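Malate oxidoreductase (Thermotoga maritima, PDB 1VL6) probably catalyses the NAD-dependent oxidative decarboxylation of malate to pyruvate and carbon dioxide, as malic enzymes do. Local coordinates at residues A[143-146]-A[147-150]; A[205-208]-A[209-213]; A[313-317]-A[318-322]. All coordinates share one frame; numbering follows the deposited sequence.

Contacts 1 and 2 touch where Phe149 packs on Tyr205, bringing the start of helix 147-158 against helix 202-214; contact 3 lies apart, its nearest atoms about 11 Å from contact 2 and about 17 Å from contact 1. Contact 2 is the most buried, a run of backbone bonds and aliphatic pairs inside one helix, with one polar pair, Tyr205 and Lys209. Contact 1 is partly buried and turns a loop into a helix. Contact 3, also partly buried, joins the end of strand 312-315 to the loop after it through water, an amide side chain and a salt bridge whose acid is exposed. Contacts 2 and 3 belong to the NAD-binding region, contact 1 to the N-terminal malic enzyme region.

Contact 1 (A[143-146]-A[147-150]); sequences IGAP and KCFR
With chi1 at -63°, Ile143 turns its CG2 methyl anti to the backbone nitrogen and toward the side chain of Lys147, which crosses it at about a right angle; CG2 of Ile143 lies 3.7 Å from CE of Lys147. The lysine sets out with CG between its own nitrogen and carbonyl carbon (chi1 85°) and then runs extended, carrying the ammonium group past the isoleucine to a salt bridge with Asp77 and a hydrogen bond to Ser119 O. A long flexible chain suits this place, since its methylenes pack on a branched aliphatic residue while its charge is met farther along. Two backbone bonds close the turn: Cys148 N donates to Gly144 O at 2.9 Å, a bent bond lying in the carbonyl plane, and Phe149 N donates to Pro146 O at 3.0 Å from above that carbonyl's plane. Pro146, joined to Ala145 by a cis peptide, has no N-H to satisfy, and its CB packs 3.7 Å from CD2 of Phe149. The small Ala145 touches both sulfur and ring with one methyl: its CB lies 3.8 Å from SG of Cys148 and 4.0 Å from CE2 of Phe149. A short side chain suits Cys148, buried against the turn with its SG 3.6 Å from CA of Ala145. The guanidinium of Arg150 is held by salt bridges to Glu121 (NH1) and Glu239 (NH2). The turn thus carries the chain from strand 137-140 into helix 147-158, and there Phe149 meets Tyr240 of helix 239-246 and, with ring planes at about 45°, Tyr205 of helix 202-214.

Contact 2 (A[205-208]-A[209-213]); sequences YNIV and KFLLD
The ring of Phe210 turns its edge to the carbonyl oxygen of Asn206, CD1 of Phe210 lying 3.2 Å from O of Asn206, while the Tyr205 ring has ND2 of Asn206 at its edge and the end of Lys209 approaching obliquely. Lys209, extended beyond CG, reaches back one turn toward Tyr205, whose CG is anti to its backbone nitrogen (chi1 180°), and NZ of Lys209 donates to OH of Tyr205 at 2.7 Å. Glu243, salt-bridged to the lysine and hydrogen-bonded to the phenol, probably offsets the lysine charge next to the buried ring. Tyrosine suits this place: its ring packs while its hydroxyl joins the polar cluster. Asn206 turns its amide back to Ala202 O and Gln168. Backbone i to i+4 bonds include Leu211 N to Ile207 O at 3.0 Å. Side chains one turn apart run alongside: CG2 of Ile207 lies 3.8 Å from CD1 of Leu211, CG1 of Val208 3.9 Å from CD1 of Leu212. Phe210 packs on helices 166-186 and 346-358, Leu211 on the former, Val208 on helix 239-246. Helix 202-214 is the crossover of a beta-alpha-beta unit between strands 194-198 and 218-223, following a glycine-rich turn consistent with a Rossmann-type NAD-binding fold.

Contact 3 (A[313-317]-A[318-322]); sequences VATGR and SDHPN
The carbonyl oxygen of Val313 is gripped twice: ND2 of Asn322 donates to Val313 O at 3.0 Å, and water 1, which also donates to Pro321 O, reaches Val313 O at 2.9 Å. An ST turn, with Arg317 N donating to Thr315 OG1 at 2.8 Å, leads the loop out of strand 312-315, within this chain an outermost strand in the sheet of the probable Rossmann-type NAD-binding domain. Asparagine tolerates the left-handed backbone that Asn322 adopts (phi 58°), and its amide bonds both ways, OD1 accepting from Ile367 N. The backbone O of Asn322 accepts from Thr315 N at 3.2 Å, closing the loop onto the strand. Water 2 sits among Thr315 OG1, Arg317 O and Pro321 O. Arg317, bent at chi3 (55°), brings NH2 to a salt bridge 3.1 Å from OD2 of Asp319; the oxygen is met from above the carboxylate plane, the two planar groups standing 77° apart. NH1 goes to Pro296 O. A leucine in place of Arg317 would probably leave Asp319 without its charge partner and Pro296 O without this donor. CD of Arg317 lies at the edge of the His320 ring, in its plane, 3.9 Å from CD2 of His320.

Contact 1 (A[143-146]-A[147-150])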
loop_
_atom_site.group_PDB
_atom_site.type_symbol
_atom_site.label_atom_id
_atom_site.label_comp_id
_atom_site.label_asym_id
_atom_site.label_seq_id
_atom_site.Cartn_x
_atom_site.Cartn_y
_atom_site.Cartn_z
ATOM N N ILE A 143 10.002 6.333 -27.916
ATOM C CA ILE A 143 10.841 7.386 -28.517
ATOM C C ILE A 143 11.131 6.943 -29.916
ATOM O O ILE A 143 11.626 5.830 -30.135
ATOM C CB ILE A 143 12.181 7.561 -27.742
ATOM C CG1 ILE A 143 11.903 8.026 -26.309
ATOM C CG2 ILE A 143 13.100 8.540 -28.449
ATOM C CD1 ILE A 143 13.089 7.890 -25.381
ATOM N N GLY A 144 10.845 7.815 -30.872
ATOM C CA GLY A 144 10.898 7.432 -32.286
ATOM C C GLY A 144 12.255 7.072 -32.849
ATOM O O GLY A 144 13.303 7.509 -32.325
ATOM N N ALA A 145 12.224 6.306 -33.937
ATOM C CA ALA A 145 13.413 6.013 -34.735
ATOM C C ALA A 145 13.520 7.057 -35.830
ATOM O O ALA A 145 12.524 7.680 -36.194
ATOM C CB ALA A 145 13.334 4.615 -35.334
ATOM N N PRO A 146 14.718 7.346 -36.317
ATOM C CA PRO A 146 15.963 6.767 -35.879
ATOM C C PRO A 146 16.644 7.476 -34.657
ATOM O O PRO A 146 17.692 7.016 -34.201
ATOM C CB PRO A 146 16.831 6.956 -37.122
ATOM C CG PRO A 146 16.437 8.262 -37.598
ATOM C CD PRO A 146 14.954 8.374 -37.338
ATOM N N LYS A 147 16.081 8.540 -34.106
ATOM C CA LYS A 147 16.801 9.164 -33.006
ATOM C C LYS A 147 17.011 8.221 -31.818
ATOM O O LYS A 147 17.988 8.360 -31.084
ATOM C CB LYS A 147 16.170 10.497 -32.581
ATOM C CG LYS A 147 15.040 10.408 -31.593
ATOM C CD LYS A 147 14.243 11.718 -31.519
ATOM C CE LYS A 147 13.066 11.638 -30.513
ATOM N NZ LYS A 147 12.253 12.933 -30.528
ATOM N N CYS A 148 16.134 7.247 -31.628
ATOM C CA CYS A 148 16.271 6.368 -30.484
ATOM C C CYS A 148 17.517 5.466 -30.598
ATOM O O CYS A 148 17.972 4.878 -29.639
ATOM C CB CYS A 148 15.005 5.508 -30.339
ATOM S SG CYS A 148 14.794 4.478 -31.777
ATOM N N PHE A 149 18.057 5.306 -31.776
ATOM C CA PHE A 149 19.227 4.463 -31.866
ATOM C C PHE A 149 20.397 5.118 -31.133
ATOM O O PHE A 149 21.022 4.523 -30.247
ATOM C CB PHE A 149 19.582 4.216 -33.336
ATOM C CG PHE A 149 18.533 3.422 -34.100
ATOM C CD1 PHE A 149 18.108 2.201 -33.647
ATOM C CD2 PHE A 149 17.988 3.911 -35.276
ATOM C CE1 PHE A 149 17.155 1.474 -34.357
ATOM C CE2 PHE A 149 17.042 3.179 -35.997
ATOM C CZ PHE A 149 16.633 1.971 -35.547
ATOM N N ARG A 150 20.656 6.371 -31.494
ATOM C CA ARG A 150 21.745 7.153 -30.910
ATOM C C ARG A 150 21.466 7.345 -29.422
ATOM O O ARG A 150 22.397 7.242 -28.605
ATOM C CB ARG A 150 21.881 8.525 -31.595
ATOM C CG ARG A 150 23.153 8.785 -32.438
ATOM C CD ARG A 150 23.105 10.106 -33.343
ATOM N NE ARG A 150 22.579 9.901 -34.720
ATOM C CZ ARG A 150 21.270 9.987 -35.139
ATOM N NH1 ARG A 150 20.259 10.275 -34.318
ATOM N NH2 ARG A 150 20.962 9.770 -36.423
#

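Contact 2 (A[205-208]-A[209-213])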
loop_
_atom_site.group_PDB
_atom_site.type_symbol
_atom_site.label_atom_id
_atom_site.label_comp_id
_atom_site.label_asym_id
_atom_site.label_seq_id
_atom_site.Cartn_x
_atom_site.Cartn_y
_atom_site.Cartn_z
ATOM N N TYR A 205 15.257 -3.068 -36.992
ATOM C CA TYR A 205 16.699 -2.915 -36.915
ATOM C C TYR A 205 17.300 -3.918 -35.915
ATOM O O TYR A 205 18.279 -4.625 -36.233
ATOM C CB TYR A 205 17.006 -1.478 -36.461
ATOM C CG TYR A 205 18.462 -1.130 -36.311
ATOM C CD1 TYR A 205 19.220 -0.767 -37.415
ATOM C CD2 TYR A 205 19.069 -1.148 -35.073
ATOM C CE1 TYR A 205 20.540 -0.461 -37.303
ATOM C CE2 TYR A 205 20.412 -0.815 -34.941
ATOM C CZ TYR A 205 21.137 -0.482 -36.062
ATOM O OH TYR A 205 22.443 -0.164 -35.957
ATOM N N ASN A 206 16.712 -3.985 -34.717
ATOM C CA ASN A 206 17.278 -4.835 -33.690
ATOM C C ASN A 206 16.987 -6.306 -33.933
ATOM O O ASN A 206 17.848 -7.181 -33.649
ATOM C CB ASN A 206 16.808 -4.435 -32.320
ATOM C CG ASN A 206 17.466 -3.175 -31.836
ATOM O OD1 ASN A 206 18.508 -3.244 -31.212
ATOM N ND2 ASN A 206 16.833 -2.025 -32.051
ATOM N N ILE A 207 15.793 -6.580 -34.456
ATOM C CA ILE A 207 15.418 -7.960 -34.802
ATOM C C ILE A 207 16.412 -8.507 -35.830
ATOM O O ILE A 207 16.902 -9.638 -35.724
ATOM C CB ILE A 207 13.986 -8.027 -35.363
ATOM C CG1 ILE A 207 12.966 -7.855 -34.229
ATOM C CG2 ILE A 207 13.754 -9.343 -36.055
ATOM C CD1 ILE A 207 11.606 -7.328 -34.701
ATOM N N VAL A 208 16.738 -7.694 -36.822
ATOM C CA VAL A 208 17.706 -8.136 -37.824
ATOM C C VAL A 208 19.017 -8.520 -37.157
ATOM O O VAL A 208 19.564 -9.582 -37.409
ATOM C CB VAL A 208 17.954 -7.031 -38.842
ATOM C CG1 VAL A 208 19.147 -7.385 -39.781
ATOM C CG2 VAL A 208 16.686 -6.762 -39.622
ATOM N N LYS A 209 19.529 -7.649 -36.309
ATOM C CA LYS A 209 20.813 -7.904 -35.662
ATOM C C LYS A 209 20.798 -9.128 -34.717
ATOM O O LYS A 209 21.766 -9.857 -34.651
ATOM C CB LYS A 209 21.277 -6.647 -34.899
ATOM C CG LYS A 209 21.867 -5.593 -35.796
ATOM C CD LYS A 209 22.348 -4.430 -34.994
ATOM C CE LYS A 209 23.115 -3.435 -35.834
ATOM N NZ LYS A 209 23.574 -2.378 -34.921
ATOM N N PHE A 210 19.714 -9.342 -33.983
ATOM C CA PHE A 210 19.611 -10.532 -33.138
ATOM C C PHE A 210 19.587 -11.777 -33.969
ATOM O O PHE A 210 20.250 -12.738 -33.597
ATOM C CB PHE A 210 18.353 -10.534 -32.253
ATOM C CG PHE A 210 18.529 -9.870 -30.922
ATOM C CD1 PHE A 210 18.730 -8.507 -30.829
ATOM C CD2 PHE A 210 18.491 -10.604 -29.760
ATOM C CE1 PHE A 210 18.893 -7.896 -29.608
ATOM C CE2 PHE A 210 18.632 -9.994 -28.556
ATOM C CZ PHE A 210 18.839 -8.639 -28.476
ATOM N N LEU A 211 18.810 -11.788 -35.058
ATOM C CA LEU A 211 18.765 -12.988 -35.904
ATOM C C LEU A 211 20.151 -13.305 -36.447
ATOM O O LEU A 211 20.570 -14.473 -36.477
ATOM C CB LEU A 211 17.763 -12.855 -37.046
ATOM C CG LEU A 211 16.295 -12.715 -36.628
ATOM C CD1 LEU A 211 15.427 -12.317 -37.823
ATOM C CD2 LEU A 211 15.780 -13.973 -35.998
ATOM N N LEU A 212 20.881 -12.272 -36.849
ATOM C CA LEU A 212 22.228 -12.525 -37.344
ATOM C C LEU A 212 23.097 -13.085 -36.248
ATOM O O LEU A 212 23.711 -14.065 -36.468
ATOM C CB LEU A 212 22.863 -11.302 -37.971
ATOM C CG LEU A 212 22.158 -10.777 -39.241
ATOM C CD1 LEU A 212 22.563 -9.316 -39.557
ATOM C CD2 LEU A 212 22.341 -11.667 -40.473
ATOM N N ASP A 213 23.116 -12.484 -35.076
ATOM C CA ASP A 213 23.826 -13.037 -33.920
ATOM C C ASP A 213 23.475 -14.473 -33.649
ATOM O O ASP A 213 24.334 -15.229 -33.229
ATOM C CB ASP A 213 23.399 -12.362 -32.634
ATOM C CG ASP A 213 24.194 -11.208 -32.296
ATOM O OD1 ASP A 213 25.121 -10.872 -33.074
ATOM O OD2 ASP A 213 23.926 -10.554 -31.249
#

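Contact 3 (A[313-317]-A[318-322])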
loop_
_atom_site.group_PDB
_atom_site.type_symbol
_atom_site.label_atom_id
_atom_site.label_comp_id
_atom_site.label_asym_id
_atom_site.label_seq_id
_atom_site.Cartn_x
_atom_site.Cartn_y
_atom_site.Cartn_z
ATOM N N VAL A 313 1.378 -18.818 -36.878
ATOM C CA VAL A 313 1.061 -17.418 -36.997
ATOM C C VAL A 313 1.181 -16.789 -35.609
ATOM O O VAL A 313 0.718 -17.346 -34.586
ATOM C CB VAL A 313 -0.367 -17.246 -37.554
ATOM C CG1 VAL A 313 -0.745 -15.793 -37.616
ATOM C CG2 VAL A 313 -0.470 -17.863 -38.892
ATOM N N ALA A 314 1.818 -15.636 -35.572
ATOM C CA ALA A 314 1.967 -14.918 -34.332
ATOM C C ALA A 314 1.660 -13.460 -34.564
ATOM O O ALA A 314 1.890 -12.949 -35.649
ATOM C CB ALA A 314 3.405 -15.081 -33.788
ATOM N N THR A 315 1.139 -12.789 -33.535
ATOM C CA THR A 315 0.929 -11.333 -33.614
ATOM C C THR A 315 1.251 -10.664 -32.319
ATOM O O THR A 315 1.658 -11.298 -31.350
ATOM C CB THR A 315 -0.488 -10.926 -33.968
ATOM O OG1 THR A 315 -1.250 -10.841 -32.761
ATOM C CG2 THR A 315 -1.146 -11.925 -34.844
ATOM N N GLY A 316 1.081 -9.352 -32.341
ATOM C CA GLY A 316 1.271 -8.538 -31.154
ATOM C C GLY A 316 0.056 -8.451 -30.263
ATOM O O GLY A 316 0.159 -7.951 -29.177
ATOM N N ARG A 317 -1.083 -8.994 -30.689
ATOM C CA ARG A 317 -2.308 -8.918 -29.892
ATOM C C ARG A 317 -2.609 -10.056 -28.902
ATOM O O ARG A 317 -2.157 -11.172 -29.080
ATOM C CB ARG A 317 -3.472 -8.796 -30.833
ATOM C CG ARG A 317 -3.281 -7.769 -31.902
ATOM C CD ARG A 317 -4.289 -8.000 -33.029
ATOM N NE ARG A 317 -5.622 -8.008 -32.440
ATOM C CZ ARG A 317 -6.303 -6.893 -32.203
ATOM N NH1 ARG A 317 -5.794 -5.722 -32.544
ATOM N NH2 ARG A 317 -7.498 -6.936 -31.643
ATOM N N SER A 318 -3.385 -9.751 -27.866
ATOM C CA SER A 318 -3.857 -10.753 -26.897
ATOM C C SER A 318 -5.106 -11.496 -27.399
ATOM O O SER A 318 -5.497 -12.527 -26.900
ATOM C CB SER A 318 -4.147 -10.085 -25.543
ATOM O OG SER A 318 -5.024 -8.953 -25.626
ATOM N N ASP A 319 -5.757 -10.891 -28.351
ATOM C CA ASP A 319 -6.796 -11.445 -29.180
ATOM C C ASP A 319 -6.493 -12.821 -29.838
ATOM O O ASP A 319 -7.408 -13.477 -30.337
ATOM C CB ASP A 319 -6.871 -10.432 -30.367
ATOM C CG ASP A 319 -8.217 -9.952 -30.607
ATOM O OD1 ASP A 319 -8.912 -9.738 -29.628
ATOM O OD2 ASP A 319 -8.701 -9.770 -31.734
ATOM N N HIS A 320 -5.225 -13.193 -29.984
ATOM C CA HIS A 320 -4.885 -14.384 -30.759
ATOM C C HIS A 320 -3.814 -15.182 -30.057
ATOM O O HIS A 320 -3.101 -14.671 -29.193
ATOM C CB HIS A 320 -4.323 -13.994 -32.141
ATOM C CG HIS A 320 -5.239 -13.123 -32.950
ATOM N ND1 HIS A 320 -6.347 -13.612 -33.605
ATOM C CD2 HIS A 320 -5.198 -11.801 -33.226
ATOM C CE1 HIS A 320 -6.970 -12.626 -34.219
ATOM N NE2 HIS A 320 -6.280 -11.520 -34.026
ATOM N N PRO A 321 -3.660 -16.440 -30.414
ATOM C CA PRO A 321 -2.556 -17.210 -29.882
ATOM C C PRO A 321 -1.230 -16.594 -30.280
ATOM O O PRO A 321 -1.186 -15.751 -31.192
ATOM C CB PRO A 321 -2.716 -18.576 -30.557
ATOM C CG PRO A 321 -4.106 -18.623 -31.015
ATOM C CD PRO A 321 -4.524 -17.237 -31.289
ATOM N N ASN A 322 -0.171 -17.028 -29.603
ATOM C CA ASN A 322 1.184 -16.683 -29.979
ATOM C C ASN A 322 1.383 -15.172 -30.001
ATOM O O ASN A 322 1.846 -14.575 -30.983
ATOM C CB ASN A 322 1.545 -17.311 -31.339
ATOM C CG ASN A 322 1.569 -18.831 -31.308
ATOM O OD1 ASN A 322 1.958 -19.437 -30.307
ATOM N ND2 ASN A 322 1.225 -19.459 -32.451
HETATM O O HOH W 1 -1.748 -16.093 -33.694
HETATM O O HOH W 2 -1.098 -13.009 -30.919
#